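Local coordinates for protein benzoate transport porin BenP (Acinetobacter baumannii AB307-0294, PDB 5DL8) that probably acts as an outer-membrane porin of the OprD family, a calcium-binding beta-barrel channel for the uptake of small molecules such as benzoate, at residues S197-I203 with Y218-D224; D136-V142 with L300-Y304; D111-Y115 with R146-T150; T241-T245 with E271-V275. All coordinates share one frame. Residues are numbered along the deposited sequence.

Contact 1 of 4, residues S197-I203 with Y218-D224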
loop_
_atom_site.group_PDB
_atom_site.type_symbol
_atom_site.label_atom_id
_atom_site.label_comp_id
_atom_site.label_asym_id
_atom_site.label_seq_id
_atom_site.Cartn_x
_atom_site.Cartn_y
_atom_site.Cartn_z
ATOM N N SER A 197 7.849 -16.656 8.293
ATOM C CA SER A 197 7.522 -16.300 9.651
ATOM C C SER A 197 6.243 -16.961 10.116
ATOM O O SER A 197 5.259 -17.042 9.346
ATOM C CB SER A 197 7.284 -14.774 9.654
ATOM O OG SER A 197 6.808 -14.238 10.920
ATOM N N ASP A 198 6.200 -17.355 11.385
ATOM C CA ASP A 198 4.933 -17.722 12.028
ATOM C C ASP A 198 3.958 -16.565 12.265
ATOM O O ASP A 198 2.744 -16.775 12.408
ATOM C CB ASP A 198 5.160 -18.516 13.302
ATOM C CG ASP A 198 5.757 -19.908 13.028
ATOM O OD1 ASP A 198 5.690 -20.423 11.892
ATOM O OD2 ASP A 198 6.299 -20.503 13.951
ATOM N N GLY A 199 4.414 -15.338 12.248
ATOM C CA GLY A 199 3.443 -14.255 12.378
ATOM C C GLY A 199 4.020 -12.895 12.666
ATOM O O GLY A 199 5.174 -12.782 13.085
ATOM N N LEU A 200 3.165 -11.883 12.445
ATOM C CA LEU A 200 3.425 -10.505 12.713
ATOM C C LEU A 200 2.586 -10.103 13.912
ATOM O O LEU A 200 1.363 -10.130 13.835
ATOM C CB LEU A 200 3.007 -9.664 11.480
ATOM C CG LEU A 200 3.047 -8.188 11.658
ATOM C CD1 LEU A 200 4.448 -7.715 12.029
ATOM C CD2 LEU A 200 2.648 -7.462 10.383
ATOM N N ASN A 201 3.245 -9.672 14.985
ATOM C CA ASN A 201 2.586 -9.144 16.200
ATOM C C ASN A 201 2.869 -7.661 16.190
ATOM O O ASN A 201 4.027 -7.239 16.059
ATOM C CB ASN A 201 3.185 -9.782 17.481
ATOM C CG ASN A 201 3.268 -11.314 17.384
ATOM O OD1 ASN A 201 2.256 -11.993 17.288
ATOM N ND2 ASN A 201 4.480 -11.848 17.441
ATOM N N TYR A 202 1.828 -6.872 16.255
ATOM C CA TYR A 202 2.007 -5.415 16.104
ATOM C C TYR A 202 1.218 -4.576 17.127
ATOM O O TYR A 202 0.229 -5.031 17.655
ATOM C CB TYR A 202 1.682 -4.950 14.635
ATOM C CG TYR A 202 0.240 -4.886 14.293
ATOM C CD1 TYR A 202 -0.492 -3.686 14.444
ATOM C CD2 TYR A 202 -0.416 -5.989 13.754
ATOM C CE1 TYR A 202 -1.819 -3.609 14.124
ATOM C CE2 TYR A 202 -1.778 -5.889 13.462
ATOM C CZ TYR A 202 -2.474 -4.725 13.644
ATOM O OH TYR A 202 -3.832 -4.675 13.302
ATOM N N ILE A 203 1.665 -3.346 17.323
ATOM C CA ILE A 203 0.899 -2.257 18.036
ATOM C C ILE A 203 1.019 -0.984 17.225
ATOM O O ILE A 203 2.111 -0.693 16.650
ATOM C CB ILE A 203 1.232 -2.132 19.554
ATOM C CG1 ILE A 203 0.696 -0.835 20.228
ATOM C CG2 ILE A 203 2.698 -2.221 19.772
ATOM C CD1 ILE A 203 0.409 -1.013 21.725
ATOM N N TYR A 218 4.389 2.986 15.640
ATOM C CA TYR A 218 4.043 1.559 15.320
ATOM C C TYR A 218 5.184 0.678 15.700
ATOM O O TYR A 218 6.355 0.989 15.453
ATOM C CB TYR A 218 3.870 1.420 13.764
ATOM C CG TYR A 218 3.714 0.033 13.222
ATOM C CD1 TYR A 218 2.493 -0.560 13.110
ATOM C CD2 TYR A 218 4.823 -0.679 12.784
ATOM C CE1 TYR A 218 2.370 -1.861 12.564
ATOM C CE2 TYR A 218 4.733 -1.966 12.282
ATOM C CZ TYR A 218 3.512 -2.563 12.227
ATOM O OH TYR A 218 3.507 -3.826 11.695
ATOM N N PHE A 219 4.851 -0.495 16.172
ATOM C CA PHE A 219 5.852 -1.541 16.402
ATOM C C PHE A 219 5.333 -2.836 15.807
ATOM O O PHE A 219 4.161 -3.245 16.022
ATOM C CB PHE A 219 6.264 -1.752 17.858
ATOM C CG PHE A 219 7.232 -2.952 18.071
ATOM C CD1 PHE A 219 8.562 -2.911 17.637
ATOM C CD2 PHE A 219 6.802 -4.129 18.666
ATOM C CE1 PHE A 219 9.473 -4.014 17.847
ATOM C CE2 PHE A 219 7.713 -5.220 18.866
ATOM C CZ PHE A 219 9.052 -5.132 18.453
ATOM N N GLY A 220 6.209 -3.445 15.010
ATOM C CA GLY A 220 5.881 -4.745 14.396
ATOM C C GLY A 220 6.959 -5.807 14.621
ATOM O O GLY A 220 8.109 -5.594 14.256
ATOM N N ASN A 221 6.546 -6.927 15.199
ATOM C CA ASN A 221 7.476 -8.055 15.466
ATOM C C ASN A 221 7.122 -9.087 14.406
ATOM O O ASN A 221 6.113 -9.808 14.502
ATOM C CB ASN A 221 7.378 -8.565 16.947
ATOM C CG ASN A 221 7.948 -9.956 17.152
ATOM O OD1 ASN A 221 7.298 -10.770 17.699
ATOM N ND2 ASN A 221 9.096 -10.227 16.688
ATOM N N LEU A 222 7.923 -9.114 13.354
ATOM C CA LEU A 222 7.697 -10.097 12.320
ATOM C C LEU A 222 8.481 -11.369 12.691
ATOM O O LEU A 222 9.610 -11.398 12.466
ATOM C CB LEU A 222 8.050 -9.442 10.918
ATOM C CG LEU A 222 7.705 -10.186 9.658
ATOM C CD1 LEU A 222 6.267 -10.633 9.508
ATOM C CD2 LEU A 222 8.150 -9.343 8.487
ATOM N N GLU A 223 7.877 -12.330 13.353
ATOM C CA GLU A 223 8.665 -13.400 14.006
ATOM C C GLU A 223 9.695 -14.064 13.110
ATOM O O GLU A 223 9.344 -14.435 11.979
ATOM C CB GLU A 223 7.776 -14.455 14.618
ATOM C CG GLU A 223 6.895 -13.975 15.766
ATOM C CD GLU A 223 5.995 -15.065 16.323
ATOM O OE1 GLU A 223 6.226 -16.260 16.033
ATOM O OE2 GLU A 223 5.016 -14.741 17.019
ATOM N N ASP A 224 10.958 -14.161 13.562
ATOM C CA ASP A 224 12.125 -14.898 12.900
ATOM C C ASP A 224 12.675 -14.164 11.685
ATOM O O ASP A 224 13.587 -14.630 11.026
ATOM C CB ASP A 224 11.762 -16.337 12.403
ATOM C CG ASP A 224 10.707 -17.084 13.306
ATOM O OD1 ASP A 224 11.186 -17.357 14.421
ATOM O OD2 ASP A 224 9.450 -17.373 12.870
#

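Contact 2 of 4, residues D136-V142 with L300-Y304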
loop_
_atom_site.group_PDB
_atom_site.type_symbol
_atom_site.label_atom_id
_atom_site.label_comp_id
_atom_site.label_asym_id
_atom_site.label_seq_id
_atom_site.Cartn_x
_atom_site.Cartn_y
_atom_site.Cartn_z
ATOM N N ASP A 136 -4.337 -1.022 7.056
ATOM C CA ASP A 136 -3.836 0.202 6.536
ATOM C C ASP A 136 -2.745 0.713 7.523
ATOM O O ASP A 136 -2.969 1.677 8.224
ATOM C CB ASP A 136 -4.959 1.278 6.411
ATOM C CG ASP A 136 -4.449 2.578 5.762
ATOM O OD1 ASP A 136 -3.302 2.642 5.219
ATOM O OD2 ASP A 136 -5.204 3.561 5.788
ATOM N N LEU A 137 -1.604 0.019 7.541
ATOM C CA LEU A 137 -0.519 0.191 8.481
ATOM C C LEU A 137 0.812 0.085 7.811
ATOM O O LEU A 137 0.972 -0.475 6.688
ATOM C CB LEU A 137 -0.577 -0.927 9.521
ATOM C CG LEU A 137 -1.830 -0.786 10.449
ATOM C CD1 LEU A 137 -2.079 -2.103 11.109
ATOM C CD2 LEU A 137 -1.781 0.327 11.497
ATOM N N PRO A 138 1.833 0.563 8.493
ATOM C CA PRO A 138 3.210 0.119 8.134
ATOM C C PRO A 138 3.363 -1.432 8.015
ATOM O O PRO A 138 2.692 -2.197 8.733
ATOM C CB PRO A 138 3.966 0.589 9.347
ATOM C CG PRO A 138 3.200 1.925 9.667
ATOM C CD PRO A 138 1.814 1.453 9.648
ATOM N N VAL A 139 4.234 -1.905 7.155
ATOM C CA VAL A 139 4.237 -3.258 6.751
ATOM C C VAL A 139 2.978 -3.824 5.954
ATOM O O VAL A 139 3.163 -4.438 4.906
ATOM C CB VAL A 139 4.444 -4.278 7.970
ATOM C CG1 VAL A 139 4.807 -5.663 7.368
ATOM C CG2 VAL A 139 5.524 -3.827 8.980
ATOM N N THR A 140 1.752 -3.685 6.528
ATOM C CA THR A 140 0.561 -4.278 6.017
ATOM C C THR A 140 -0.336 -3.165 5.529
ATOM O O THR A 140 -1.135 -2.607 6.315
ATOM C CB THR A 140 -0.085 -5.140 7.111
ATOM O OG1 THR A 140 -0.439 -4.342 8.203
ATOM C CG2 THR A 140 0.893 -6.291 7.566
ATOM N N ALA A 141 -0.236 -2.735 4.293
ATOM C CA ALA A 141 -1.102 -1.575 3.837
ATOM C C ALA A 141 -2.216 -1.965 2.845
ATOM O O ALA A 141 -2.381 -3.148 2.509
ATOM C CB ALA A 141 -0.222 -0.475 3.206
ATOM N N VAL A 142 -2.976 -0.974 2.377
ATOM C CA VAL A 142 -3.790 -1.099 1.116
ATOM C C VAL A 142 -2.834 -1.453 -0.082
ATOM O O VAL A 142 -1.917 -0.579 -0.225
ATOM C CB VAL A 142 -4.441 0.303 0.814
ATOM C CG1 VAL A 142 -5.444 0.248 -0.373
ATOM C CG2 VAL A 142 -5.035 0.895 2.110
ATOM N N LEU A 300 4.646 -6.440 -0.929
ATOM C CA LEU A 300 3.898 -5.631 0.077
ATOM C C LEU A 300 4.489 -4.251 0.120
ATOM O O LEU A 300 5.647 -4.097 0.407
ATOM C CB LEU A 300 3.924 -6.339 1.435
ATOM C CG LEU A 300 3.522 -7.853 1.427
ATOM C CD1 LEU A 300 3.332 -8.414 2.845
ATOM C CD2 LEU A 300 2.249 -7.983 0.602
ATOM N N PRO A 301 3.726 -3.213 -0.285
ATOM C CA PRO A 301 4.414 -1.874 -0.370
ATOM C C PRO A 301 4.462 -1.236 1.018
ATOM O O PRO A 301 3.645 -1.575 1.866
ATOM C CB PRO A 301 3.462 -1.021 -1.265
ATOM C CG PRO A 301 2.104 -1.581 -0.873
ATOM C CD PRO A 301 2.311 -3.103 -0.736
ATOM N N GLU A 302 5.409 -0.311 1.225
ATOM C CA GLU A 302 5.517 0.446 2.504
ATOM C C GLU A 302 4.996 1.817 2.150
ATOM O O GLU A 302 5.754 2.777 1.781
ATOM C CB GLU A 302 6.929 0.476 3.086
ATOM C CG GLU A 302 7.018 1.208 4.412
ATOM C CD GLU A 302 5.829 0.784 5.306
ATOM O OE1 GLU A 302 4.742 1.500 5.252
ATOM O OE2 GLU A 302 5.966 -0.289 5.992
ATOM N N THR A 303 3.696 1.893 2.309
ATOM C CA THR A 303 2.883 3.077 1.970
ATOM C C THR A 303 3.123 4.286 2.878
ATOM O O THR A 303 2.747 5.390 2.502
ATOM C CB THR A 303 1.344 2.798 2.011
ATOM O OG1 THR A 303 1.007 2.260 3.322
ATOM C CG2 THR A 303 0.934 1.692 0.794
ATOM N N TYR A 304 3.728 4.054 4.045
ATOM C CA TYR A 304 4.108 5.134 4.991
ATOM C C TYR A 304 5.453 5.725 4.779
ATOM O O TYR A 304 5.934 6.500 5.624
ATOM C CB TYR A 304 3.934 4.616 6.410
ATOM C CG TYR A 304 2.443 4.430 6.730
ATOM C CD1 TYR A 304 1.691 3.293 6.226
ATOM C CD2 TYR A 304 1.739 5.464 7.435
ATOM C CE1 TYR A 304 0.315 3.186 6.469
ATOM C CE2 TYR A 304 0.370 5.377 7.678
ATOM C CZ TYR A 304 -0.335 4.269 7.248
ATOM O OH TYR A 304 -1.645 4.251 7.585
HETATM O O HOH W 1 2.367 0.514 4.437
HETATM O O HOH W 2 2.079 -3.596 2.575
#

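Contact 3 of 4, residues D111-Y115 with R146-T150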
loop_
_atom_site.group_PDB
_atom_site.type_symbol
_atom_site.label_atom_id
_atom_site.label_comp_id
_atom_site.label_asym_id
_atom_site.label_seq_id
_atom_site.Cartn_x
_atom_site.Cartn_y
_atom_site.Cartn_z
ATOM N N ASP A 111 -6.519 -17.176 -14.980
ATOM C CA ASP A 111 -7.533 -16.519 -14.102
ATOM C C ASP A 111 -7.149 -16.727 -12.593
ATOM O O ASP A 111 -6.296 -17.548 -12.285
ATOM C CB ASP A 111 -8.962 -16.971 -14.459
ATOM C CG ASP A 111 -9.316 -18.370 -14.015
ATOM O OD1 ASP A 111 -8.472 -19.165 -13.701
ATOM O OD2 ASP A 111 -10.479 -18.731 -13.895
ATOM N N TYR A 112 -7.672 -15.930 -11.674
ATOM C CA TYR A 112 -7.476 -16.233 -10.249
ATOM C C TYR A 112 -8.615 -15.617 -9.458
ATOM O O TYR A 112 -9.227 -14.649 -9.906
ATOM C CB TYR A 112 -6.106 -15.804 -9.713
ATOM C CG TYR A 112 -5.824 -14.336 -9.452
ATOM C CD1 TYR A 112 -5.977 -13.401 -10.459
ATOM C CD2 TYR A 112 -5.173 -13.918 -8.227
ATOM C CE1 TYR A 112 -5.612 -12.108 -10.323
ATOM C CE2 TYR A 112 -4.853 -12.547 -8.023
ATOM C CZ TYR A 112 -5.046 -11.648 -9.076
ATOM O OH TYR A 112 -4.723 -10.301 -8.918
ATOM N N LEU A 113 -8.901 -16.293 -8.339
ATOM C CA LEU A 113 -9.989 -16.042 -7.460
ATOM C C LEU A 113 -9.467 -15.882 -6.068
ATOM O O LEU A 113 -8.754 -16.832 -5.597
ATOM C CB LEU A 113 -10.899 -17.274 -7.407
ATOM C CG LEU A 113 -12.094 -17.192 -6.457
ATOM C CD1 LEU A 113 -13.143 -16.202 -6.901
ATOM C CD2 LEU A 113 -12.711 -18.591 -6.392
ATOM N N LYS A 114 -9.845 -14.764 -5.423
ATOM C CA LYS A 114 -9.653 -14.564 -3.930
ATOM C C LYS A 114 -11.037 -14.541 -3.238
ATOM O O LYS A 114 -12.019 -14.154 -3.873
ATOM C CB LYS A 114 -9.005 -13.256 -3.687
ATOM C CG LYS A 114 -7.615 -13.042 -4.221
ATOM C CD LYS A 114 -7.271 -11.583 -4.100
ATOM C CE LYS A 114 -5.794 -11.336 -4.287
ATOM N NZ LYS A 114 -5.009 -11.864 -3.086
ATOM N N TYR A 115 -11.092 -14.936 -1.970
ATOM C CA TYR A 115 -12.207 -14.740 -1.108
ATOM C C TYR A 115 -11.768 -14.778 0.385
ATOM O O TYR A 115 -10.742 -15.347 0.734
ATOM C CB TYR A 115 -13.346 -15.749 -1.342
ATOM C CG TYR A 115 -12.938 -17.192 -1.135
ATOM C CD1 TYR A 115 -12.343 -17.902 -2.155
ATOM C CD2 TYR A 115 -13.173 -17.874 0.081
ATOM C CE1 TYR A 115 -11.955 -19.248 -1.984
ATOM C CE2 TYR A 115 -12.801 -19.208 0.268
ATOM C CZ TYR A 115 -12.190 -19.874 -0.793
ATOM O OH TYR A 115 -11.810 -21.180 -0.757
ATOM N N ARG A 146 -2.398 -2.759 -8.763
ATOM C CA ARG A 146 -2.334 -3.642 -9.947
ATOM C C ARG A 146 -3.751 -4.151 -10.332
ATOM O O ARG A 146 -4.565 -3.321 -10.736
ATOM C CB ARG A 146 -1.315 -4.761 -9.687
ATOM C CG ARG A 146 0.138 -4.347 -9.444
ATOM C CD ARG A 146 0.650 -3.480 -10.529
ATOM N NE ARG A 146 2.114 -3.461 -10.586
ATOM C CZ ARG A 146 2.957 -2.835 -9.718
ATOM N NH1 ARG A 146 2.533 -2.160 -8.626
ATOM N NH2 ARG A 146 4.264 -2.965 -9.933
ATOM N N GLN A 147 -4.047 -5.442 -10.116
ATOM C CA GLN A 147 -5.333 -5.967 -10.414
ATOM C C GLN A 147 -6.091 -6.292 -9.140
ATOM O O GLN A 147 -6.671 -5.359 -8.523
ATOM C CB GLN A 147 -5.218 -7.139 -11.414
ATOM C CG GLN A 147 -6.497 -7.805 -11.847
ATOM C CD GLN A 147 -7.616 -6.841 -12.201
ATOM O OE1 GLN A 147 -8.271 -6.297 -11.309
ATOM N NE2 GLN A 147 -7.900 -6.678 -13.501
ATOM N N LEU A 148 -6.083 -7.527 -8.669
ATOM C CA LEU A 148 -6.782 -7.813 -7.346
ATOM C C LEU A 148 -5.958 -7.212 -6.130
ATOM O O LEU A 148 -4.779 -6.806 -6.314
ATOM C CB LEU A 148 -7.144 -9.281 -7.214
ATOM C CG LEU A 148 -7.929 -9.895 -8.410
ATOM C CD1 LEU A 148 -8.388 -11.319 -8.089
ATOM C CD2 LEU A 148 -9.132 -8.968 -8.697
ATOM N N LEU A 149 -6.596 -7.107 -4.970
ATOM C CA LEU A 149 -6.085 -6.363 -3.777
ATOM C C LEU A 149 -5.588 -7.334 -2.668
ATOM O O LEU A 149 -6.154 -8.426 -2.367
ATOM C CB LEU A 149 -7.210 -5.591 -3.176
ATOM C CG LEU A 149 -7.643 -4.215 -3.694
ATOM C CD1 LEU A 149 -7.531 -4.038 -5.161
ATOM C CD2 LEU A 149 -9.019 -3.786 -3.205
ATOM N N THR A 150 -4.459 -6.972 -2.103
ATOM C CA THR A 150 -3.850 -7.669 -0.943
ATOM C C THR A 150 -4.787 -7.563 0.267
ATOM O O THR A 150 -5.395 -6.525 0.520
ATOM C CB THR A 150 -2.463 -7.045 -0.666
ATOM O OG1 THR A 150 -1.757 -7.078 -1.903
ATOM C CG2 THR A 150 -1.588 -7.760 0.461
HETATM O O HOH W 3 -6.879 -10.602 -0.816
#

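Contact 4 of 4, residues T241-T245 with E271-V275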
loop_
_atom_site.group_PDB
_atom_site.type_symbol
_atom_site.label_atom_id
_atom_site.label_comp_id
_atom_site.label_asym_id
_atom_site.label_seq_id
_atom_site.Cartn_x
_atom_site.Cartn_y
_atom_site.Cartn_z
ATOM N N THR A 241 -5.026 31.308 2.147
ATOM C CA THR A 241 -4.826 31.093 0.733
ATOM C C THR A 241 -3.934 29.857 0.386
ATOM O O THR A 241 -3.696 29.592 -0.809
ATOM C CB THR A 241 -4.101 32.254 0.117
ATOM O OG1 THR A 241 -2.747 32.174 0.476
ATOM C CG2 THR A 241 -4.666 33.645 0.555
ATOM N N PHE A 242 -3.432 29.112 1.372
ATOM C CA PHE A 242 -2.748 27.854 1.112
ATOM C C PHE A 242 -2.815 26.928 2.295
ATOM O O PHE A 242 -3.158 27.369 3.370
ATOM C CB PHE A 242 -1.293 28.078 0.702
ATOM C CG PHE A 242 -0.449 28.633 1.743
ATOM C CD1 PHE A 242 -0.352 30.017 1.901
ATOM C CD2 PHE A 242 0.262 27.810 2.571
ATOM C CE1 PHE A 242 0.412 30.568 2.917
ATOM C CE2 PHE A 242 1.049 28.334 3.546
ATOM C CZ PHE A 242 1.156 29.712 3.716
ATOM N N ALA A 243 -2.486 25.655 2.102
ATOM C CA ALA A 243 -2.292 24.738 3.257
ATOM C C ALA A 243 -0.954 24.029 3.124
ATOM O O ALA A 243 -0.667 23.492 2.058
ATOM C CB ALA A 243 -3.408 23.676 3.350
ATOM N N LEU A 244 -0.134 24.022 4.184
ATOM C CA LEU A 244 1.162 23.356 4.079
ATOM C C LEU A 244 1.148 22.154 4.978
ATOM O O LEU A 244 0.803 22.248 6.133
ATOM C CB LEU A 244 2.317 24.289 4.414
ATOM C CG LEU A 244 3.660 23.572 4.569
ATOM C CD1 LEU A 244 4.163 23.137 3.148
ATOM C CD2 LEU A 244 4.697 24.371 5.342
ATOM N N THR A 245 1.516 21.035 4.390
ATOM C CA THR A 245 1.612 19.738 5.056
ATOM C C THR A 245 3.091 19.359 5.232
ATOM O O THR A 245 3.851 19.290 4.234
ATOM C CB THR A 245 0.787 18.603 4.346
ATOM O OG1 THR A 245 -0.575 18.908 4.595
ATOM C CG2 THR A 245 1.066 17.164 5.012
ATOM N N GLU A 271 7.370 17.934 2.448
ATOM C CA GLU A 271 6.630 19.194 2.573
ATOM C C GLU A 271 5.807 19.324 1.320
ATOM O O GLU A 271 6.389 19.494 0.245
ATOM C CB GLU A 271 7.509 20.439 2.594
ATOM C CG GLU A 271 8.539 20.501 3.649
ATOM C CD GLU A 271 7.925 20.688 4.998
ATOM O OE1 GLU A 271 6.930 21.386 5.122
ATOM O OE2 GLU A 271 8.396 20.040 5.932
ATOM N N THR A 272 4.523 19.512 1.500
ATOM C CA THR A 272 3.542 19.546 0.434
ATOM C C THR A 272 2.647 20.822 0.520
ATOM O O THR A 272 2.008 21.026 1.499
ATOM C CB THR A 272 2.751 18.197 0.606
ATOM O OG1 THR A 272 3.461 17.148 -0.081
ATOM C CG2 THR A 272 1.339 18.222 0.186
ATOM N N VAL A 273 2.526 21.616 -0.515
ATOM C CA VAL A 273 1.667 22.774 -0.379
ATOM C C VAL A 273 0.492 22.695 -1.407
ATOM O O VAL A 273 0.736 22.272 -2.556
ATOM C CB VAL A 273 2.541 24.015 -0.368
ATOM C CG1 VAL A 273 3.349 24.110 -1.634
ATOM C CG2 VAL A 273 1.723 25.267 -0.098
ATOM N N LYS A 274 -0.765 22.900 -0.932
ATOM C CA LYS A 274 -1.987 23.105 -1.789
ATOM C C LYS A 274 -2.379 24.580 -1.820
ATOM O O LYS A 274 -2.726 25.189 -0.741
ATOM C CB LYS A 274 -3.214 22.416 -1.218
ATOM C CG LYS A 274 -3.346 20.945 -1.599
ATOM C CD LYS A 274 -3.429 20.061 -0.353
ATOM C CE LYS A 274 -3.878 18.653 -0.655
ATOM N NZ LYS A 274 -4.991 18.323 0.277
ATOM N N VAL A 275 -2.299 25.154 -3.017
ATOM C CA VAL A 275 -2.846 26.466 -3.289
ATOM C C VAL A 275 -3.869 26.428 -4.457
ATOM O O VAL A 275 -3.451 26.099 -5.598
ATOM C CB VAL A 275 -1.776 27.406 -3.813
ATOM C CG1 VAL A 275 -2.265 28.815 -3.686
ATOM C CG2 VAL A 275 -0.446 27.193 -3.191
#

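Contact 1 of 4, residues S197-I203 with Y218-D224
The open end of a porin-barrel hairpin illustrates how a strand ladder can be extended by one further backbone bond and finished by a serine side chain. Strands 200-210 and 213-222 run antiparallel, their short segments at 168°. Asn201 and Asn221 form a hydrogen-bonded pair (Asn201 N to Asn221 O 2.9 Å, Asn221 N to Asn201 O 2.7 Å), as do Ile203 and Phe219 (Ile203 N to Phe219 O and Phe219 N to Ile203 O, each 2.8 Å). Beyond them Glu223 N donates to Gly199 O (2.8 Å) and Ser197 OG to Glu223 O (2.8 Å); the same Ser197 OG accepts from Gly199 N at 3.0 Å, an ST turn. Gly220 suits its position: with Tyr218 as placed, a CB would clash with its OH. Leu200, Leu222, Tyr202 and Tyr218 pack on the interior face, the Tyr202 hydroxyl bound to Glu168. On the other face, toward the open end and beside the Ile203-Phe219 pair, Asn201 ND2 donates to Asn221 OD1 and Glu223 OE2, both at 3.0 Å; Asn221 ND2 bonds to Asn227, and Arg171 binds Asn201 OD1 and forms a salt bridge with Glu223. Linked amides and carboxylate thus join the strand ends.

Contact 2 of 4, residues D136-V142 with L300-Y304
Two irregular loops meet here inside the barrel, near its centre, a case of loop-to-loop association without any regular secondary structure. Residues 136-142 follow strand 132-133, and residues 300-304 lie between strands 278-288 and 319-328; inward-folded loops of this kind are consistent with the channel constriction of OprD-family porins. A direct hydrogen bond across the pair is short and nearly linear: Val139 N donates to Glu302 OE2 at 2.6 Å. The other carboxylate oxygen, Glu302 OE1, accepts from Tyr304 N at 3.0 Å, so the side chain braces its own loop as well. Pro138 CD lies over the face of the Tyr304 ring, 4.0 Å from its centroid, a CH-pi contact, while Tyr304 OH is hydrogen-bonded to Arg206. Two waters bridge the loops. One donates to Leu137 O (2.8 Å) and Glu302 OE1 (2.7 Å) and accepts from Thr303 N (2.9 Å) and Thr303 OG1 (2.5 Å); the second joins Val139 O (2.7 Å), Ala141 N (3.0 Å) and Pro301 O (2.7 Å). Water carries much of the polar link between these loops, and backbone groups that a strand pairing would satisfy are satisfied here by solvent and a carboxylate.

Contact 3 of 4, residues D111-Y115 with R146-T150
Leu148, Tyr112 and Lys114 carry most of this contact between a strand of the beta-barrel wall and a loop folded into the barrel, an example of how a porin holds an internal loop against its wall. Tyr112 and Lys114 alternate with Leu113 along strand 107-123, so both lie on the face turned to the loop, whereas the Leu113 CB points away from it. Leu148 fits between them. Its CD1 sits over the face of the Tyr112 ring, 3.6 Å from the centroid and 16° off the normal, a close CH-pi contact, and Leu148 CG comes within 3.4 Å of Tyr112 CZ. The backbone joins in, since Leu148 N donates to Tyr112 OH at 3.1 Å; that hydroxyl also bonds to Arg178 O. Leu148 CB also touches the aliphatic part of Lys114, at 3.8 Å from CE. Beyond the two segments, Gln83 of the adjoining strand 72-87 and Ala53 of strand 47-65, one further along the wall, also touch Leu148. The Lys114 ammonium is held largely by backbone carbonyls, those of Pro177 and Glu180. Its link to the loop is indirect: a water accepts from Lys114 NZ at 3.2 Å and donates to Leu149 O at 2.8 Å.

Contact 4 of 4, residues T241-T245 with E271-V275
Four backbone hydrogen bonds, arranged as two reciprocal pairs, tie residues 241-245 to 271-275. Ala243 N donates to Lys274 O at 2.9 Å and Lys274 N returns a bond to Ala243 O at 3.0 Å; Thr245 N to Thr272 O (2.9 Å) and Thr272 N to Thr245 O (2.8 Å) repeat the pattern two residues along. Between them Leu244 and Val273 form a non-hydrogen-bonded pair, their CA atoms 4.5 Å apart. Side chains then sort by face. Ala243, Thr245, Thr272 and Lys274 share one, which is turned to the barrel interior. On the other, Leu244 CD1 packs on Val273 CB at 4.0 Å and Phe242 CD2 on Val273 CG2, also at 4.0 Å, with Phe242 CB 4.1 Å from Val275 CG2. Trp237 of the preceding strand meets the Phe242 ring edge-to-face and touches Leu244; Glu271, hydrogen-bonded through OE1 to Ser246 OG, is the polar exception. A bound C8E detergent molecule approaches the Leu244 side chain, consistent with this largely apolar surface being membrane-facing. Neighbouring antiparallel strands with a largely apolar exterior and a more polar interior are characteristic of the transmembrane beta barrel of outer-membrane porins.

How the contacts relate
Read from the N terminus, contact 3 comes first: residues 111-115 of the barrel wall are rejoined by 146-150, at the end of an internal loop. That same loop supplies 136-142, which waits until 300-304 to close contact 2, so contacts 2 and 3 cross, and they touch where Leu300 CD2 meets Thr150 CG2 at 3.8 Å. Within the long span closed by contact 2 lie contact 1 and then contact 4, two hairpins in series along the wall, their centres 36 Å apart. Contact 1 touches contact 2 through Tyr202 CE1 and Leu137 CD1, 3.4 Å apart. Contact 4 stands apart, its nearest atoms about 12 Å from contact 2. Wall and inner loops are thus interlocked.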